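Long-range contact in uncharacterized hypothetical protein FTT_1539c (Francisella tularensis subsp. tularensis, PDB 4QVR), which is of unknown function but belongs to the DUF6844 family and is probably exported through a signal peptide: residues M66-I77 and R319-Y329. Residues are numbered along the deposited sequence; the frame is centred on the assembly and turned at random.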
HETATM    1  N   MSE A  66     -10.320 -19.940  -1.281  1.00125.06           N
HETATM    2  CA  MSE A  66      -9.734 -18.734  -1.886  1.00124.54           C
HETATM    3  C   MSE A  66     -10.082 -18.722  -3.361  1.00117.36           C
HETATM    4  O   MSE A  66      -9.994 -17.694  -4.024  1.00113.99           O
HETATM    5  CB  MSE A  66      -8.223 -18.665  -1.616  1.00128.85           C
HETATM    6  CG  MSE A  66      -7.789 -17.294  -1.060  1.00134.36           C
HETATM    7 SE   MSE A  66      -7.127 -17.378   0.813  1.00145.95          SE
HETATM    8  CE  MSE A  66      -8.637 -18.295   1.696  1.00151.82           C
ATOM      9  N   GLY A  67     -10.507 -19.881  -3.861  1.00119.71           N
ATOM     10  CA  GLY A  67     -10.908 -20.090  -5.253  1.00117.49           C
ATOM     11  C   GLY A  67     -10.882 -18.928  -6.223  1.00110.18           C
ATOM     12  O   GLY A  67      -9.968 -18.810  -7.037  1.00104.83           O
ATOM     13  N   ALA A  68     -11.899 -18.077  -6.132  1.00112.23           N
ATOM     14  CA  ALA A  68     -12.074 -16.935  -7.041  1.00108.71           C
ATOM     15  C   ALA A  68     -10.816 -16.130  -7.297  1.00101.94           C
ATOM     16  O   ALA A  68     -10.345 -16.020  -8.432  1.00 95.94           O
ATOM     17  CB  ALA A  68     -13.161 -16.005  -6.509  1.00108.77           C
ATOM     18  N   ASP A  69     -10.266 -15.577  -6.230  1.00 99.36           N
ATOM     19  CA  ASP A  69      -9.128 -14.696  -6.364  1.00 98.70           C
ATOM     20  C   ASP A  69      -7.809 -15.342  -6.818  1.00 94.17           C
ATOM     21  O   ASP A  69      -6.934 -14.620  -7.296  1.00 90.19           O
ATOM     22  CB  ASP A  69      -8.958 -13.827  -5.096  1.00104.44           C
ATOM     23  CG  ASP A  69      -8.654 -14.642  -3.845  1.00107.72           C
ATOM     24  OD1 ASP A  69      -7.846 -15.596  -3.919  1.00110.71           O
ATOM     25  OD2 ASP A  69      -9.199 -14.290  -2.773  1.00107.40           O
ATOM     26  N   VAL A  70      -7.665 -16.670  -6.716  1.00 91.12           N
ATOM     27  CA  VAL A  70      -6.412 -17.325  -7.151  1.00 87.49           C
ATOM     28  C   VAL A  70      -6.063 -16.904  -8.591  1.00 86.77           C
ATOM     29  O   VAL A  70      -4.898 -16.647  -8.899  1.00 89.08           O
ATOM     30  CB  VAL A  70      -6.443 -18.882  -7.007  1.00 90.28           C
ATOM     31  CG1 VAL A  70      -5.205 -19.519  -7.633  1.00 86.03           C
ATOM     32  CG2 VAL A  70      -6.546 -19.297  -5.541  1.00 88.73           C
ATOM     33  N   ALA A  71      -7.076 -16.823  -9.455  1.00 90.96           N
ATOM     34  CA  ALA A  71      -6.898 -16.389 -10.846  1.00 89.38           C
ATOM     35  C   ALA A  71      -6.907 -14.861 -10.944  1.00 86.42           C
ATOM     36  O   ALA A  71      -6.386 -14.305 -11.901  1.00 83.53           O
ATOM     37  CB  ALA A  71      -7.988 -16.969 -11.736  1.00 91.82           C
ATOM     38  N   ASN A  72      -7.528 -14.187  -9.973  1.00 83.02           N
ATOM     39  CA  ASN A  72      -7.562 -12.720  -9.959  1.00 78.48           C
ATOM     40  C   ASN A  72      -6.203 -12.178  -9.553  1.00 73.81           C
ATOM     41  O   ASN A  72      -5.624 -11.335 -10.245  1.00 71.75           O
ATOM     42  CB  ASN A  72      -8.610 -12.183  -8.979  1.00 76.88           C
ATOM     43  CG  ASN A  72     -10.017 -12.650  -9.300  1.00 83.31           C
ATOM     44  OD1 ASN A  72     -10.831 -12.878  -8.396  1.00 81.52           O
ATOM     45  ND2 ASN A  72     -10.308 -12.810 -10.583  1.00 86.85           N
ATOM     46  N   LEU A  73      -5.696 -12.664  -8.421  1.00 71.37           N
ATOM     47  CA  LEU A  73      -4.400 -12.219  -7.927  1.00 68.63           C
ATOM     48  C   LEU A  73      -3.262 -12.695  -8.829  1.00 68.04           C
ATOM     49  O   LEU A  73      -2.340 -11.924  -9.092  1.00 73.60           O
ATOM     50  CB  LEU A  73      -4.189 -12.622  -6.462  1.00 67.88           C
ATOM     51  CG  LEU A  73      -5.242 -12.042  -5.509  1.00 66.42           C
ATOM     52  CD1 LEU A  73      -4.908 -12.359  -4.069  1.00 65.58           C
ATOM     53  CD2 LEU A  73      -5.377 -10.539  -5.687  1.00 67.83           C
ATOM     54  N   ASN A  74      -3.323 -13.936  -9.328  1.00 68.61           N
ATOM     55  CA  ASN A  74      -2.264 -14.425 -10.225  1.00 66.19           C
ATOM     56  C   ASN A  74      -2.293 -13.729 -11.589  1.00 63.00           C
ATOM     57  O   ASN A  74      -1.245 -13.399 -12.147  1.00 60.43           O
ATOM     58  CB  ASN A  74      -2.283 -15.960 -10.390  1.00 71.34           C
ATOM     59  CG  ASN A  74      -1.647 -16.705  -9.206  1.00 75.00           C
ATOM     60  OD1 ASN A  74      -1.281 -16.112  -8.186  1.00 72.79           O
ATOM     61  ND2 ASN A  74      -1.493 -18.013  -9.357  1.00 77.85           N
ATOM     62  N   ASN A  75      -3.476 -13.499 -12.137  1.00 65.16           N
ATOM     63  CA  ASN A  75      -3.550 -12.815 -13.436  1.00 71.15           C
ATOM     64  C   ASN A  75      -3.088 -11.362 -13.361  1.00 69.23           C
ATOM     65  O   ASN A  75      -2.545 -10.839 -14.339  1.00 74.96           O
ATOM     66  CB  ASN A  75      -4.947 -12.902 -14.056  1.00 74.89           C
ATOM     67  CG  ASN A  75      -5.318 -14.323 -14.453  1.00 82.38           C
ATOM     68  OD1 ASN A  75      -4.470 -15.224 -14.451  1.00 80.15           O
ATOM     69  ND2 ASN A  75      -6.588 -14.532 -14.800  1.00 85.20           N
ATOM     70  N   ALA A  76      -3.310 -10.722 -12.211  1.00 61.92           N
ATOM     71  CA  ALA A  76      -2.897  -9.341 -11.998  1.00 62.68           C
ATOM     72  C   ALA A  76      -1.360  -9.262 -12.031  1.00 63.31           C
ATOM     73  O   ALA A  76      -0.783  -8.356 -12.642  1.00 59.53           O
ATOM     74  CB  ALA A  76      -3.450  -8.812 -10.685  1.00 61.18           C
ATOM     75  N   ILE A  77      -0.709 -10.232 -11.389  1.00 63.07           N
ATOM     76  CA  ILE A  77       0.742 -10.329 -11.408  1.00 63.50           C
ATOM     77  C   ILE A  77       1.263 -10.476 -12.853  1.00 65.21           C
ATOM     78  O   ILE A  77       2.233  -9.820 -13.237  1.00 64.85           O
ATOM     79  CB  ILE A  77       1.228 -11.537 -10.568  1.00 62.83           C
ATOM     80  CG1 ILE A  77       0.983 -11.276  -9.077  1.00 62.12           C
ATOM     81  CG2 ILE A  77       2.708 -11.789 -10.809  1.00 63.28           C
ATOM     82  CD1 ILE A  77       1.271 -12.465  -8.191  1.00 61.23           C
ATOM     83  N   ARG A 319       2.903  -8.038  -3.913  1.00 40.71           N
ATOM     84  CA  ARG A 319       1.746  -8.737  -4.470  1.00 42.43           C
ATOM     85  C   ARG A 319       1.651 -10.077  -3.799  1.00 46.18           C
ATOM     86  O   ARG A 319       2.658 -10.630  -3.384  1.00 49.86           O
ATOM     87  CB  ARG A 319       1.903  -9.016  -5.975  1.00 44.22           C
ATOM     88  CG  ARG A 319       2.051  -7.810  -6.891  1.00 42.39           C
ATOM     89  CD  ARG A 319       0.788  -6.958  -6.983  1.00 41.50           C
ATOM     90  NE  ARG A 319       1.074  -5.879  -7.896  1.00 37.63           N
ATOM     91  CZ  ARG A 319       1.663  -4.747  -7.568  1.00 36.77           C
ATOM     92  NH1 ARG A 319       1.971  -4.470  -6.308  1.00 34.74           N
ATOM     93  NH2 ARG A 319       1.920  -3.864  -8.518  1.00 39.93           N
ATOM     94  N   VAL A 320       0.447 -10.614  -3.716  1.00 47.54           N
ATOM     95  CA  VAL A 320       0.268 -11.932  -3.189  1.00 50.77           C
ATOM     96  C   VAL A 320      -0.116 -12.816  -4.342  1.00 53.62           C
ATOM     97  O   VAL A 320      -0.954 -12.461  -5.161  1.00 50.67           O
ATOM     98  CB  VAL A 320      -0.814 -12.014  -2.104  1.00 52.96           C
ATOM     99  CG1 VAL A 320      -1.057 -13.458  -1.709  1.00 58.39           C
ATOM    100  CG2 VAL A 320      -0.395 -11.212  -0.880  1.00 55.58           C
ATOM    101  N   GLY A 321       0.524 -13.972  -4.403  1.00 55.86           N
ATOM    102  CA  GLY A 321       0.232 -14.958  -5.420  1.00 60.14           C
ATOM    103  C   GLY A 321       0.153 -16.323  -4.765  1.00 63.88           C
ATOM    104  O   GLY A 321       0.359 -16.461  -3.545  1.00 61.57           O
ATOM    105  N   PHE A 322      -0.121 -17.331  -5.585  1.00 69.14           N
ATOM    106  CA  PHE A 322      -0.268 -18.715  -5.123  1.00 72.12           C
ATOM    107  C   PHE A 322       0.413 -19.620  -6.128  1.00 73.59           C
ATOM    108  O   PHE A 322       0.119 -19.544  -7.314  1.00 73.15           O
ATOM    109  CB  PHE A 322      -1.746 -19.065  -4.994  1.00 74.03           C
ATOM    110  CG  PHE A 322      -2.504 -18.158  -4.048  1.00 76.22           C
ATOM    111  CD1 PHE A 322      -2.503 -18.397  -2.679  1.00 77.07           C
ATOM    112  CD2 PHE A 322      -3.218 -17.064  -4.530  1.00 74.59           C
ATOM    113  CE1 PHE A 322      -3.201 -17.572  -1.817  1.00 78.02           C
ATOM    114  CE2 PHE A 322      -3.913 -16.238  -3.670  1.00 75.07           C
ATOM    115  CZ  PHE A 322      -3.906 -16.487  -2.308  1.00 73.78           C
ATOM    116  N   GLY A 323       1.339 -20.456  -5.658  1.00 77.52           N
ATOM    117  CA  GLY A 323       2.108 -21.345  -6.545  1.00 84.38           C
ATOM    118  C   GLY A 323       1.437 -22.660  -6.915  1.00 92.55           C
ATOM    119  O   GLY A 323       0.284 -22.905  -6.548  1.00 91.51           O
ATOM    120  N   GLU A 324       2.172 -23.489  -7.660  1.00 99.85           N
ATOM    121  CA  GLU A 324       1.711 -24.818  -8.102  1.00112.85           C
ATOM    122  C   GLU A 324       1.038 -25.575  -6.959  1.00118.83           C
ATOM    123  O   GLU A 324      -0.109 -26.006  -7.067  1.00121.02           O
ATOM    124  CB  GLU A 324       2.904 -25.644  -8.615  1.00118.11           C
ATOM    125  CG  GLU A 324       3.508 -25.195  -9.949  1.00120.51           C
ATOM    126  CD  GLU A 324       2.773 -25.739 -11.170  1.00127.73           C
ATOM    127  OE1 GLU A 324       2.619 -24.980 -12.154  1.00130.32           O
ATOM    128  OE2 GLU A 324       2.350 -26.921 -11.155  1.00132.29           O
ATOM    129  N   ASP A 325       1.771 -25.698  -5.856  1.00123.38           N
ATOM    130  CA  ASP A 325       1.322 -26.400  -4.645  1.00129.60           C
ATOM    131  C   ASP A 325       0.149 -25.762  -3.865  1.00128.21           C
ATOM    132  O   ASP A 325      -0.177 -26.230  -2.773  1.00132.61           O
ATOM    133  CB  ASP A 325       2.520 -26.551  -3.686  1.00132.90           C
ATOM    134  CG  ASP A 325       3.129 -25.200  -3.271  1.00131.79           C
ATOM    135  OD1 ASP A 325       2.750 -24.159  -3.850  1.00129.05           O
ATOM    136  OD2 ASP A 325       3.999 -25.180  -2.376  1.00134.07           O
ATOM    137  N   ASN A 326      -0.478 -24.717  -4.414  1.00122.41           N
ATOM    138  CA  ASN A 326      -1.589 -23.996  -3.751  1.00120.51           C
ATOM    139  C   ASN A 326      -1.125 -23.146  -2.541  1.00114.03           C
ATOM    140  O   ASN A 326      -1.948 -22.725  -1.726  1.00112.03           O
ATOM    141  CB  ASN A 326      -2.736 -24.948  -3.336  1.00128.85           C
ATOM    142  CG  ASN A 326      -3.340 -25.708  -4.516  1.00135.62           C
ATOM    143  OD1 ASN A 326      -2.899 -25.564  -5.658  1.00143.37           O
ATOM    144  ND2 ASN A 326      -4.358 -26.521  -4.239  1.00136.59           N
ATOM    145  N   LYS A 327       0.187 -22.888  -2.448  1.00107.85           N
ATOM    146  CA  LYS A 327       0.775 -22.099  -1.352  1.00 99.90           C
ATOM    147  C   LYS A 327       0.919 -20.615  -1.691  1.00 89.48           C
ATOM    148  O   LYS A 327       1.420 -20.259  -2.765  1.00 83.79           O
ATOM    149  CB  LYS A 327       2.170 -22.625  -0.972  1.00105.02           C
ATOM    150  CG  LYS A 327       2.192 -23.926  -0.186  1.00111.73           C
ATOM    151  CD  LYS A 327       1.591 -23.747   1.201  1.00112.86           C
ATOM    152  CE  LYS A 327       1.700 -25.018   2.027  1.00118.91           C
ATOM    153  NZ  LYS A 327       1.138 -24.835   3.396  1.00117.98           N
ATOM    154  N   PRO A 328       0.494 -19.742  -0.764  1.00 80.34           N
ATOM    155  CA  PRO A 328       0.645 -18.326  -1.018  1.00 71.79           C
ATOM    156  C   PRO A 328       2.076 -17.876  -0.850  1.00 69.76           C
ATOM    157  O   PRO A 328       2.828 -18.409  -0.056  1.00 67.49           O
ATOM    158  CB  PRO A 328      -0.231 -17.665   0.052  1.00 70.64           C
ATOM    159  CG  PRO A 328      -0.395 -18.692   1.124  1.00 76.70           C
ATOM    160  CD  PRO A 328      -0.292 -20.020   0.453  1.00 79.81           C
ATOM    161  N   TYR A 329       2.448 -16.872  -1.609  1.00 69.70           N
ATOM    162  CA  TYR A 329       3.767 -16.331  -1.499  1.00 67.40           C
ATOM    163  C   TYR A 329       3.621 -14.851  -1.753  1.00 60.49           C
ATOM    164  O   TYR A 329       2.637 -14.401  -2.341  1.00 56.33           O
ATOM    165  CB  TYR A 329       4.708 -17.007  -2.506  1.00 68.70           C
ATOM    166  CG  TYR A 329       4.226 -16.884  -3.925  1.00 68.88           C
ATOM    167  CD1 TYR A 329       4.242 -15.666  -4.565  1.00 62.19           C
ATOM    168  CD2 TYR A 329       3.757 -17.977  -4.623  1.00 72.31           C
ATOM    169  CE1 TYR A 329       3.805 -15.530  -5.856  1.00 66.42           C
ATOM    170  CE2 TYR A 329       3.316 -17.847  -5.930  1.00 73.60           C
ATOM    171  CZ  TYR A 329       3.350 -16.614  -6.536  1.00 69.91           C
ATOM    172  OH  TYR A 329       2.929 -16.436  -7.828  1.00 75.67           O
TER
HETATM  173  O   HOH W   1      -1.711 -10.258  -6.956  1.00 57.54           O
HETATM  174  O   HOH W   2       0.264  -6.221 -10.815  1.00 58.08           O
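Asn74 comes within 5.4 Å of Gly321, CA to CA, where the helix 67-77 passes strand 319-322 at 122° with the axes 7.3 Å apart. Its carboxamide lies against the strand and grips both backbone polar groups of Phe322. Asn74 ND2 donates to Phe322 O at 3.0 Å, nearly straight at 169°, with that oxygen close to the amide plane; Asn74 OD1 accepts from Phe322 N at 3.1 Å on a lone pair, and the two bonds together hold the amide's rotation. The Phe322 ring, its CG anti to the carbonyl carbon (chi1 -58°), turns to the helix: Val70 CG2 covers one face, Leu73 CD1 meets the edge 4.0 Å from Phe322 CE2, and CG of Met66, a selenomethionine just ahead of the helix, touches CZ. Strand 319-322 is an outermost strand of a four-stranded antiparallel sheet, paired with 328-337 through a hairpin whose type I turn runs from Gly323 to Asn326; the first modelled helix packs obliquely against this edge of the sheet. Further along, Ile77 CD1 lies 3.9 Å from Gly321 CA, while its CG1 touches Arg319 CB, the two side chains passing in opposite directions. One water donates to both Leu73 O and Val320 O; a second accepts from Arg319 NE and lies 3.0 Å from Ala76 O. The guanidinium of Arg319 also donates through NH1 to Tyr316 O.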